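Local structure of glycoside Hydrolase (Bacteroides plebeius, 5T3B) at residues T383-Y391 with A429-F438. The protein is a family 50 glycoside hydrolase of a gut bacterium, and probably cleaves glycosidic bonds in agarose-type polysaccharides. Sequence-based numbering, arbitrary orientation.
With EDO (1,2-ethanediol), chain G.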
loop_
_atom_site.group_PDB
_atom_site.type_symbol
_atom_site.label_atom_id
_atom_site.label_comp_id
_atom_site.label_asym_id
_atom_site.label_seq_id
_atom_site.Cartn_x
_atom_site.Cartn_y
_atom_site.Cartn_z
ATOM N N THR A 383 -11.047 -11.260 -1.952
ATOM C CA THR A 383 -10.013 -10.508 -2.683
ATOM C C THR A 383 -9.027 -9.995 -1.661
ATOM O O THR A 383 -9.433 -9.482 -0.645
ATOM C CB THR A 383 -10.664 -9.344 -3.437
ATOM O OG1 THR A 383 -11.572 -9.899 -4.393
ATOM C CG2 THR A 383 -9.620 -8.469 -4.109
ATOM N N PRO A 384 -7.733 -10.169 -1.915
ATOM C CA PRO A 384 -6.719 -9.760 -0.906
ATOM C C PRO A 384 -6.493 -8.267 -0.896
ATOM O O PRO A 384 -6.906 -7.520 -1.807
ATOM C CB PRO A 384 -5.480 -10.509 -1.315
ATOM C CG PRO A 384 -5.628 -10.536 -2.858
ATOM C CD PRO A 384 -7.093 -10.823 -3.057
ATOM N N PHE A 385 -5.790 -7.861 0.161
ATOM C CA PHE A 385 -5.311 -6.492 0.283
ATOM C C PHE A 385 -3.779 -6.495 0.393
ATOM O O PHE A 385 -3.146 -7.524 0.663
ATOM C CB PHE A 385 -5.947 -5.757 1.483
ATOM C CG PHE A 385 -5.456 -6.173 2.821
ATOM C CD1 PHE A 385 -5.965 -7.255 3.472
ATOM C CD2 PHE A 385 -4.486 -5.424 3.456
ATOM C CE1 PHE A 385 -5.553 -7.632 4.717
ATOM C CE2 PHE A 385 -4.045 -5.766 4.748
ATOM C CZ PHE A 385 -4.572 -6.889 5.384
ATOM N N MET A 386 -3.228 -5.297 0.183
ATOM C CA MET A 386 -1.813 -5.041 0.422
ATOM C C MET A 386 -1.721 -3.735 1.206
ATOM O O MET A 386 -2.538 -2.839 0.972
ATOM C CB MET A 386 -1.000 -4.944 -0.853
ATOM C CG MET A 386 -1.385 -3.856 -1.783
ATOM S SD MET A 386 -0.541 -3.860 -3.377
ATOM C CE MET A 386 1.090 -3.577 -2.843
ATOM N N VAL A 387 -0.725 -3.613 2.047
ATOM C CA VAL A 387 -0.464 -2.368 2.779
ATOM C C VAL A 387 0.491 -1.571 1.941
ATOM O O VAL A 387 1.658 -1.937 1.766
ATOM C CB VAL A 387 0.019 -2.642 4.179
ATOM C CG1 VAL A 387 0.465 -1.310 4.826
ATOM C CG2 VAL A 387 -1.058 -3.329 4.984
ATOM N N THR A 388 0.027 -0.459 1.431
ATOM C CA THR A 388 0.819 0.353 0.516
ATOM C C THR A 388 1.656 1.412 1.202
ATOM O O THR A 388 2.545 1.986 0.549
ATOM C CB THR A 388 -0.066 0.967 -0.577
ATOM O OG1 THR A 388 -1.355 1.316 -0.045
ATOM C CG2 THR A 388 -0.278 -0.015 -1.710
ATOM N N GLU A 389 1.401 1.690 2.464
ATOM C CA GLU A 389 2.264 2.601 3.204
ATOM C C GLU A 389 2.174 2.269 4.688
ATOM O O GLU A 389 1.082 2.054 5.201
ATOM C CB GLU A 389 1.840 4.082 3.099
ATOM C CG GLU A 389 1.825 4.692 1.727
ATOM C CD GLU A 389 1.422 6.116 1.655
ATOM O OE1 GLU A 389 1.373 6.835 2.668
ATOM O OE2 GLU A 389 1.163 6.571 0.485
ATOM N N PHE A 390 3.333 2.317 5.356
ATOM C CA PHE A 390 3.449 2.277 6.793
ATOM C C PHE A 390 4.916 2.668 7.093
ATOM O O PHE A 390 5.782 2.463 6.249
ATOM C CB PHE A 390 3.085 0.942 7.401
ATOM C CG PHE A 390 4.100 -0.141 7.186
ATOM C CD1 PHE A 390 4.254 -0.708 5.910
ATOM C CD2 PHE A 390 4.868 -0.640 8.216
ATOM C CE1 PHE A 390 5.220 -1.680 5.689
ATOM C CE2 PHE A 390 5.809 -1.631 7.986
ATOM C CZ PHE A 390 6.007 -2.162 6.727
ATOM N N TYR A 391 5.150 3.248 8.285
ATOM C CA TYR A 391 6.495 3.550 8.768
ATOM C C TYR A 391 6.416 4.109 10.165
ATOM O O TYR A 391 5.348 4.480 10.641
ATOM C CB TYR A 391 7.226 4.590 7.869
ATOM C CG TYR A 391 6.647 5.951 7.830
ATOM C CD1 TYR A 391 5.510 6.285 7.084
ATOM C CD2 TYR A 391 7.213 7.002 8.546
ATOM C CE1 TYR A 391 4.991 7.543 7.080
ATOM C CE2 TYR A 391 6.663 8.236 8.541
ATOM C CZ TYR A 391 5.537 8.522 7.839
ATOM O OH TYR A 391 4.966 9.806 7.864
ATOM N N ALA A 429 -2.321 -12.263 8.573
ATOM C CA ALA A 429 -3.512 -12.056 7.771
ATOM C C ALA A 429 -3.371 -12.808 6.453
ATOM O O ALA A 429 -2.607 -12.385 5.558
ATOM C CB ALA A 429 -3.766 -10.568 7.509
ATOM N N LYS A 430 -4.134 -13.877 6.278
ATOM C CA LYS A 430 -4.041 -14.708 5.085
ATOM C C LYS A 430 -4.534 -14.012 3.829
ATOM O O LYS A 430 -4.216 -14.438 2.711
ATOM C CB LYS A 430 -4.827 -15.981 5.290
ATOM C CG LYS A 430 -4.270 -16.909 6.344
ATOM C CD LYS A 430 -4.947 -18.284 6.290
ATOM C CE LYS A 430 -5.004 -18.986 7.632
ATOM N NZ LYS A 430 -5.777 -20.205 7.376
ATOM N N ASN A 431 -5.288 -12.925 4.026
ATOM C CA ASN A 431 -5.736 -12.088 2.945
ATOM C C ASN A 431 -4.828 -10.902 2.623
ATOM O O ASN A 431 -5.174 -10.108 1.735
ATOM C CB ASN A 431 -7.178 -11.559 3.172
ATOM C CG ASN A 431 -7.342 -10.826 4.470
ATOM O OD1 ASN A 431 -6.816 -11.223 5.524
ATOM N ND2 ASN A 431 -8.193 -9.811 4.434
ATOM N N CYS A 432 -3.665 -10.815 3.282
ATOM C CA CYS A 432 -2.696 -9.766 2.936
ATOM C C CYS A 432 -1.595 -10.370 2.078
ATOM O O CYS A 432 -0.994 -11.362 2.520
ATOM C CB CYS A 432 -2.105 -9.184 4.217
ATOM S SG CYS A 432 -0.848 -7.917 3.904
ATOM N N VAL A 433 -1.367 -9.804 0.901
ATOM C CA VAL A 433 -0.362 -10.321 0.004
ATOM C C VAL A 433 0.996 -9.582 0.099
ATOM O O VAL A 433 1.907 -9.957 -0.611
ATOM C CB VAL A 433 -0.835 -10.292 -1.463
ATOM C CG1 VAL A 433 -1.921 -11.318 -1.669
ATOM C CG2 VAL A 433 -1.265 -8.930 -1.939
ATOM N N GLY A 434 1.111 -8.626 1.052
ATOM C CA GLY A 434 2.336 -8.004 1.393
ATOM C C GLY A 434 2.175 -6.509 1.600
ATOM O O GLY A 434 1.086 -5.988 1.898
ATOM N N TRP A 435 3.326 -5.848 1.548
ATOM C CA TRP A 435 3.394 -4.463 2.029
ATOM C C TRP A 435 4.464 -3.678 1.305
ATOM O O TRP A 435 5.348 -4.233 0.625
ATOM C CB TRP A 435 3.664 -4.419 3.550
ATOM C CG TRP A 435 4.970 -5.060 3.941
ATOM C CD1 TRP A 435 6.233 -4.551 3.739
ATOM C CD2 TRP A 435 5.151 -6.337 4.571
ATOM N NE1 TRP A 435 7.161 -5.450 4.185
ATOM C CE2 TRP A 435 6.548 -6.537 4.742
ATOM C CE3 TRP A 435 4.275 -7.288 5.097
ATOM C CZ2 TRP A 435 7.071 -7.678 5.341
ATOM C CZ3 TRP A 435 4.801 -8.403 5.702
ATOM C CH2 TRP A 435 6.184 -8.590 5.833
ATOM N N VAL A 436 4.368 -2.370 1.545
ATOM C CA VAL A 436 5.293 -1.391 1.024
ATOM C C VAL A 436 5.654 -0.441 2.116
ATOM O O VAL A 436 4.773 0.207 2.696
ATOM C CB VAL A 436 4.689 -0.623 -0.185
ATOM C CG1 VAL A 436 5.685 0.371 -0.761
ATOM C CG2 VAL A 436 4.150 -1.563 -1.222
ATOM N N PHE A 437 6.953 -0.343 2.392
ATOM C CA PHE A 437 7.448 0.618 3.370
ATOM C C PHE A 437 7.491 2.002 2.734
ATOM O O PHE A 437 7.959 2.181 1.618
ATOM C CB PHE A 437 8.836 0.225 3.824
ATOM C CG PHE A 437 9.385 1.116 4.945
ATOM C CD1 PHE A 437 10.215 2.192 4.655
ATOM C CD2 PHE A 437 9.061 0.880 6.268
ATOM C CE1 PHE A 437 10.716 2.992 5.660
ATOM C CE2 PHE A 437 9.559 1.666 7.295
ATOM C CZ PHE A 437 10.344 2.744 6.971
ATOM N N PHE A 438 6.921 2.998 3.441
ATOM C CA PHE A 438 6.919 4.359 2.997
ATOM C C PHE A 438 7.952 5.098 3.809
ATOM O O PHE A 438 7.741 5.306 5.003
ATOM C CB PHE A 438 5.522 4.971 3.169
ATOM C CG PHE A 438 5.381 6.375 2.677
ATOM C CD1 PHE A 438 4.989 6.629 1.381
ATOM C CD2 PHE A 438 5.696 7.465 3.461
ATOM C CE1 PHE A 438 4.901 7.902 0.864
ATOM C CE2 PHE A 438 5.567 8.744 2.976
ATOM C CZ PHE A 438 5.174 8.964 1.694
HETATM C C1 EDO G . 2.740 9.915 4.975
HETATM O O1 EDO G . 3.730 10.520 5.618
HETATM C C2 EDO G . 1.641 9.667 5.963
HETATM O O2 EDO G . 1.025 10.861 6.530
HETATM O O HOH W 1 -9.412 -8.756 2.004
#
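In an offset edge-to-face pair, the edge of Phe-390 points at the five-membered ring face of Trp-435 (planes at 83°, Phe-390 CE1 3.6 Å from Trp-435 CD1), while the edge of Phe-437 points at the Phe-390 ring face. With CG set between its backbone N and carbonyl carbon (chi1 73°), Phe-390 swings its ring back over strand 432-437, where Phe-422 and Thr-423 help enclose this cluster. The strands beneath are parallel neighbours, consistent with the family's (beta/alpha)8 catalytic barrel. Phe-385 N binds Asn-431 O at 2.8 Å and Phe-385 O takes the N-H of Val-433; a beta bulge then shifts the register before Val-387 N reaches Gly-434 O. Ahead of the bulge, Cys-432 CB lies over the face of Phe-385, 3.9 Å from the ring centroid.

The end at Phe-438, only partly buried, is the more open one; Tyr-391 lies obliquely alongside that ring, its OH 2.7 Å from O1 of an ethanediol. Over one Phe-438 face stacks the Glu-389 carboxylate, planes 20° apart and CD 3.6 Å from Phe-438 CD1. An alanine in place of Phe-438 would probably leave both this carboxylate and the Tyr-391 ring freer to shift.

Arg-336 forms a salt bridge with Glu-389 OE2 and Tyr-363 OH bonds OE1, so ring and polar partners together probably fix the carboxylate's orientation. An acid held this way, close to bound ethanediols, is consistent with a sugar-binding pocket.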